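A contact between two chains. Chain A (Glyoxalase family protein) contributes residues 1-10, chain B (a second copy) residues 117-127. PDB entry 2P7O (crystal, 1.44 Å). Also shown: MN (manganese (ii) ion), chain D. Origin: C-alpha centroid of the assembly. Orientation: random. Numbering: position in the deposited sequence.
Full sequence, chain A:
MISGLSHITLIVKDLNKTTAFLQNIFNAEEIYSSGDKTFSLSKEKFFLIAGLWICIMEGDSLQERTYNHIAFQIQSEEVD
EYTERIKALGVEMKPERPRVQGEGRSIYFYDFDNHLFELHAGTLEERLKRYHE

Chain A (1-10) MISGLSHITL
Chain B, residues 117-127: FELHAGTLEER

A manganese ion is the rivet of this contact: it is bound by A:His7 NE2 at 2.2 Å from one chain and by B:Glu118 OE1 at 2.0 Å and B:Glu126 OE1 at 2.2 Å from the other. Water 1 adds its oxygen at 2.3 Å from MN, and one further ligand comes from elsewhere in the structure. The shared ion accounts for the close approach of the histidine nitrogen to two carboxylate oxygens: A:His7 NE2 sits 3.1 Å from B:Glu118 OE1 and 3.3 Å from B:Glu126 OE1, not as hydrogen-bonded partners but as ligands sharing one metal.

The strand axes come no closer than 7.9 Å, and side chains span the gap to the ion. Chain A is a strand that continues beyond A:Leu10, mostly extended but with a kink at A:Ser6, and chain B is already in a strand at B:Phe117, then turns into an extended loop. The N-to-C directions of the two strands lie at 125°. Register is set by two CA pairs, A:Ser6 CA to B:His120 CA at 6.8 Å and A:Thr9 CA to B:Glu126 CA at 7.8 Å. At B:Gly122, phi/psi of 77/-163 would jam a CB against the preceding carbonyl, so glycine suits the turn.

Strand alternation is broken where it matters. A:Ser6, with phi/psi -84/-59, and A:His7, at -171/170, both direct CA-to-CB toward chain B; A:Ile8 then points away and A:Thr9 toward. A:His7 takes chi1 p with chi2 -82°, presenting NE2 to the metal, while its ND1 donates to A:Ser6 OG at 2.7 Å. That bond holds the ring by its other nitrogen, leaving NE2 for the metal, helped by the t rotamer of A:Ser6.

On chain B, B:Glu118 is fully extended (t, t, chi3 1°), reaching from its strand to the ion. Its OE2 accepts from B:His120 ND1 at 3.2 Å and from water 1 at 2.4 Å; the same water donates to B:Glu125 O at 2.7 Å and accepts from B:Arg127 N at 3.2 Å. B:Glu126 instead bends (t, p, chi3 50°), bringing its end nearer from a sideways start. Its OE1 does double duty, binding MN and accepting the hydrogen bond across the contact from A:Thr9 OG1 at 2.8 Å, with A:Thr9 in rotamer m.

Around the metal lies a second layer. The A:His7 edge meets the B:His120 face in an offset pair, centroids 5.3 Å apart and planes at 87°, with A:His7 CE1 3.5 Å from B:His120 ND1. B:His120 (chi1 t, chi2 115°) is anchored by NE2 to B:Thr123 O at 3.1 Å, and A:Ser6 OG lies over one of its faces, 3.7 Å from B:His120 CG. B:Leu124 (t, p) brings CD1 to 3.4 Å from A:His7 ND1, adding apolar cover. Farther out, A:Ile2 (m, m), which follows a cis peptide bond, packs CD1 4.0 Å from B:Leu119 CD2. Together the stretches bury 340 Å², with A:His7 giving the largest share.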

# COMPACT_ATOMS: atom_id res chain seq x y z
N MET A 1 -9.51 1.87 -16.29
CA MET A 1 -10.85 1.92 -15.67
C MET A 1 -10.97 3.15 -14.81
O MET A 1 -11.53 4.13 -15.43
CB MET A 1 -11.29 0.53 -15.45
CG MET A 1 -12.33 -0.08 -14.58
SD MET A 1 -13.98 -0.14 -15.32
CE MET A 1 -14.85 1.00 -14.23
N ILE A 2 -10.44 3.47 -13.65
CA ILE A 2 -9.90 2.74 -12.55
C ILE A 2 -11.12 2.21 -11.78
O ILE A 2 -11.85 3.09 -11.31
CB ILE A 2 -9.08 3.59 -11.57
CG1 ILE A 2 -7.99 4.47 -12.19
CG2 ILE A 2 -8.53 2.68 -10.46
CD1 ILE A 2 -6.70 3.75 -12.50
N SER A 3 -11.39 0.92 -11.78
CA SER A 3 -12.58 0.46 -11.05
C SER A 3 -12.38 0.52 -9.55
O SER A 3 -13.30 0.70 -8.73
CB SER A 3 -12.90 -0.98 -11.47
N GLY A 4 -11.16 0.20 -9.16
CA GLY A 4 -10.90 0.11 -7.71
C GLY A 4 -9.50 -0.45 -7.51
O GLY A 4 -8.70 -0.51 -8.43
N LEU A 5 -9.22 -0.78 -6.26
CA LEU A 5 -8.01 -1.46 -5.87
C LEU A 5 -8.15 -2.89 -6.38
O LEU A 5 -9.20 -3.55 -6.23
CB LEU A 5 -7.87 -1.41 -4.33
CG LEU A 5 -6.48 -1.52 -3.75
CD1 LEU A 5 -5.59 -0.40 -4.30
CD2 LEU A 5 -6.48 -1.39 -2.23
N SER A 6 -7.10 -3.39 -7.01
CA SER A 6 -6.91 -4.78 -7.35
C SER A 6 -6.33 -5.55 -6.15
O SER A 6 -6.96 -6.51 -5.70
CB SER A 6 -5.91 -4.96 -8.52
OG SER A 6 -5.75 -6.35 -8.77
N HIS A 7 -5.17 -5.10 -5.69
CA HIS A 7 -4.52 -5.86 -4.59
C HIS A 7 -3.34 -5.02 -4.13
O HIS A 7 -2.93 -4.09 -4.82
CB HIS A 7 -4.05 -7.26 -5.03
CG HIS A 7 -3.07 -7.33 -6.15
ND1 HIS A 7 -3.54 -7.24 -7.48
CD2 HIS A 7 -1.74 -7.46 -6.26
CE1 HIS A 7 -2.52 -7.34 -8.33
NE2 HIS A 7 -1.41 -7.47 -7.61
N ILE A 8 -2.76 -5.43 -3.01
CA ILE A 8 -1.43 -4.93 -2.64
C ILE A 8 -0.52 -6.14 -2.45
O ILE A 8 -1.01 -7.14 -1.90
CB ILE A 8 -1.60 -4.17 -1.33
CG1 ILE A 8 -2.50 -2.92 -1.50
CG2 ILE A 8 -0.27 -3.76 -0.76
CD1 ILE A 8 -2.75 -2.24 -0.15
N THR A 9 0.69 -6.08 -2.90
CA THR A 9 1.63 -7.19 -2.76
C THR A 9 2.79 -6.72 -1.89
O THR A 9 3.44 -5.70 -2.19
CB THR A 9 2.09 -7.64 -4.17
OG1 THR A 9 0.96 -8.31 -4.78
CG2 THR A 9 3.31 -8.56 -4.11
N LEU A 10 3.03 -7.46 -0.80
CA LEU A 10 4.16 -7.16 0.07
C LEU A 10 5.21 -8.25 -0.06
O LEU A 10 4.79 -9.42 -0.07
CB LEU A 10 3.71 -7.02 1.54
CG LEU A 10 2.77 -5.79 1.67
CD1 LEU A 10 2.36 -5.54 3.11
CD2 LEU A 10 3.34 -4.50 1.09
N PHE B 117 4.05 0.65 -9.05
CA PHE B 117 2.58 0.55 -9.15
C PHE B 117 2.28 -0.49 -10.20
O PHE B 117 3.08 -0.71 -11.14
CB PHE B 117 2.05 1.92 -9.62
CG PHE B 117 1.90 2.94 -8.51
CD1 PHE B 117 2.96 3.76 -8.13
CD2 PHE B 117 0.72 3.04 -7.78
CE1 PHE B 117 2.88 4.63 -7.05
CE2 PHE B 117 0.62 3.91 -6.71
CZ PHE B 117 1.69 4.72 -6.33
N GLU B 118 1.06 -0.98 -10.17
CA GLU B 118 0.57 -1.92 -11.19
C GLU B 118 -0.82 -1.48 -11.59
O GLU B 118 -1.64 -1.15 -10.72
CB GLU B 118 0.53 -3.36 -10.65
CG GLU B 118 0.05 -4.45 -11.65
CD GLU B 118 -0.02 -5.84 -11.05
OE1 GLU B 118 0.27 -6.00 -9.83
OE2 GLU B 118 -0.38 -6.83 -11.73
N LEU B 119 -1.11 -1.57 -12.89
CA LEU B 119 -2.49 -1.53 -13.36
C LEU B 119 -2.80 -2.94 -13.94
O LEU B 119 -2.05 -3.41 -14.80
CB LEU B 119 -2.67 -0.50 -14.46
CG LEU B 119 -2.47 0.95 -14.00
CD1 LEU B 119 -2.59 1.88 -15.20
CD2 LEU B 119 -3.58 1.30 -12.99
N HIS B 120 -3.82 -3.51 -13.34
CA HIS B 120 -4.09 -4.93 -13.50
C HIS B 120 -5.46 -5.13 -14.16
O HIS B 120 -6.51 -4.72 -13.62
CB HIS B 120 -4.05 -5.51 -12.05
CG HIS B 120 -4.32 -7.00 -12.07
ND1 HIS B 120 -3.38 -7.93 -11.68
CD2 HIS B 120 -5.44 -7.77 -12.28
CE1 HIS B 120 -3.89 -9.16 -11.73
NE2 HIS B 120 -5.14 -9.09 -12.19
N ALA B 121 -5.50 -5.89 -15.26
CA ALA B 121 -6.75 -6.31 -15.90
C ALA B 121 -6.87 -7.84 -15.87
O ALA B 121 -5.87 -8.56 -15.76
CB ALA B 121 -6.68 -5.91 -17.37
N GLY B 122 -8.08 -8.36 -15.92
CA GLY B 122 -8.26 -9.80 -15.84
C GLY B 122 -8.12 -10.41 -14.46
O GLY B 122 -8.13 -9.75 -13.42
N THR B 123 -7.92 -11.74 -14.44
CA THR B 123 -8.01 -12.59 -13.27
C THR B 123 -6.98 -12.23 -12.21
O THR B 123 -5.81 -12.06 -12.52
CB THR B 123 -7.86 -14.10 -13.55
OG1 THR B 123 -8.08 -14.88 -12.35
CG2 THR B 123 -6.47 -14.47 -14.01
N LEU B 124 -7.45 -12.12 -10.96
CA LEU B 124 -6.57 -11.70 -9.90
C LEU B 124 -5.48 -12.72 -9.68
O LEU B 124 -5.75 -13.90 -9.56
CB LEU B 124 -7.35 -11.38 -8.61
CG LEU B 124 -6.52 -11.13 -7.35
CD1 LEU B 124 -5.60 -9.95 -7.61
CD2 LEU B 124 -7.44 -10.81 -6.18
N GLU B 125 -4.26 -12.23 -9.64
CA GLU B 125 -3.08 -13.04 -9.44
C GLU B 125 -1.89 -12.07 -9.36
O GLU B 125 -1.93 -10.90 -9.78
CB GLU B 125 -2.88 -14.07 -10.58
CG GLU B 125 -3.13 -13.45 -11.94
CD GLU B 125 -2.93 -14.36 -13.14
OE1 GLU B 125 -3.18 -15.59 -13.06
OE2 GLU B 125 -2.60 -13.81 -14.23
N GLU B 126 -0.79 -12.65 -8.89
CA GLU B 126 0.45 -11.85 -8.90
C GLU B 126 1.26 -12.22 -10.14
O GLU B 126 1.66 -13.38 -10.38
CB GLU B 126 1.22 -12.17 -7.60
CG GLU B 126 2.53 -11.35 -7.55
CD GLU B 126 2.26 -9.90 -7.93
OE1 GLU B 126 1.32 -9.29 -7.38
OE2 GLU B 126 3.03 -9.46 -8.83
N ARG B 127 1.55 -11.18 -10.90
CA ARG B 127 2.22 -11.40 -12.19
C ARG B 127 3.70 -11.02 -12.21
O ARG B 127 4.28 -11.02 -13.31
CB ARG B 127 1.44 -10.59 -13.23
CG ARG B 127 0.07 -11.24 -13.41
CD ARG B 127 -0.89 -10.28 -14.13
NE ARG B 127 -2.18 -10.94 -14.36
CZ ARG B 127 -3.28 -10.28 -14.77
NH1 ARG B 127 -3.23 -8.95 -14.97
NH2 ARG B 127 -4.44 -10.92 -15.00
MN MN D . 0.57 -7.52 -8.51
O HOH W 1 -0.36 -8.72 -10.22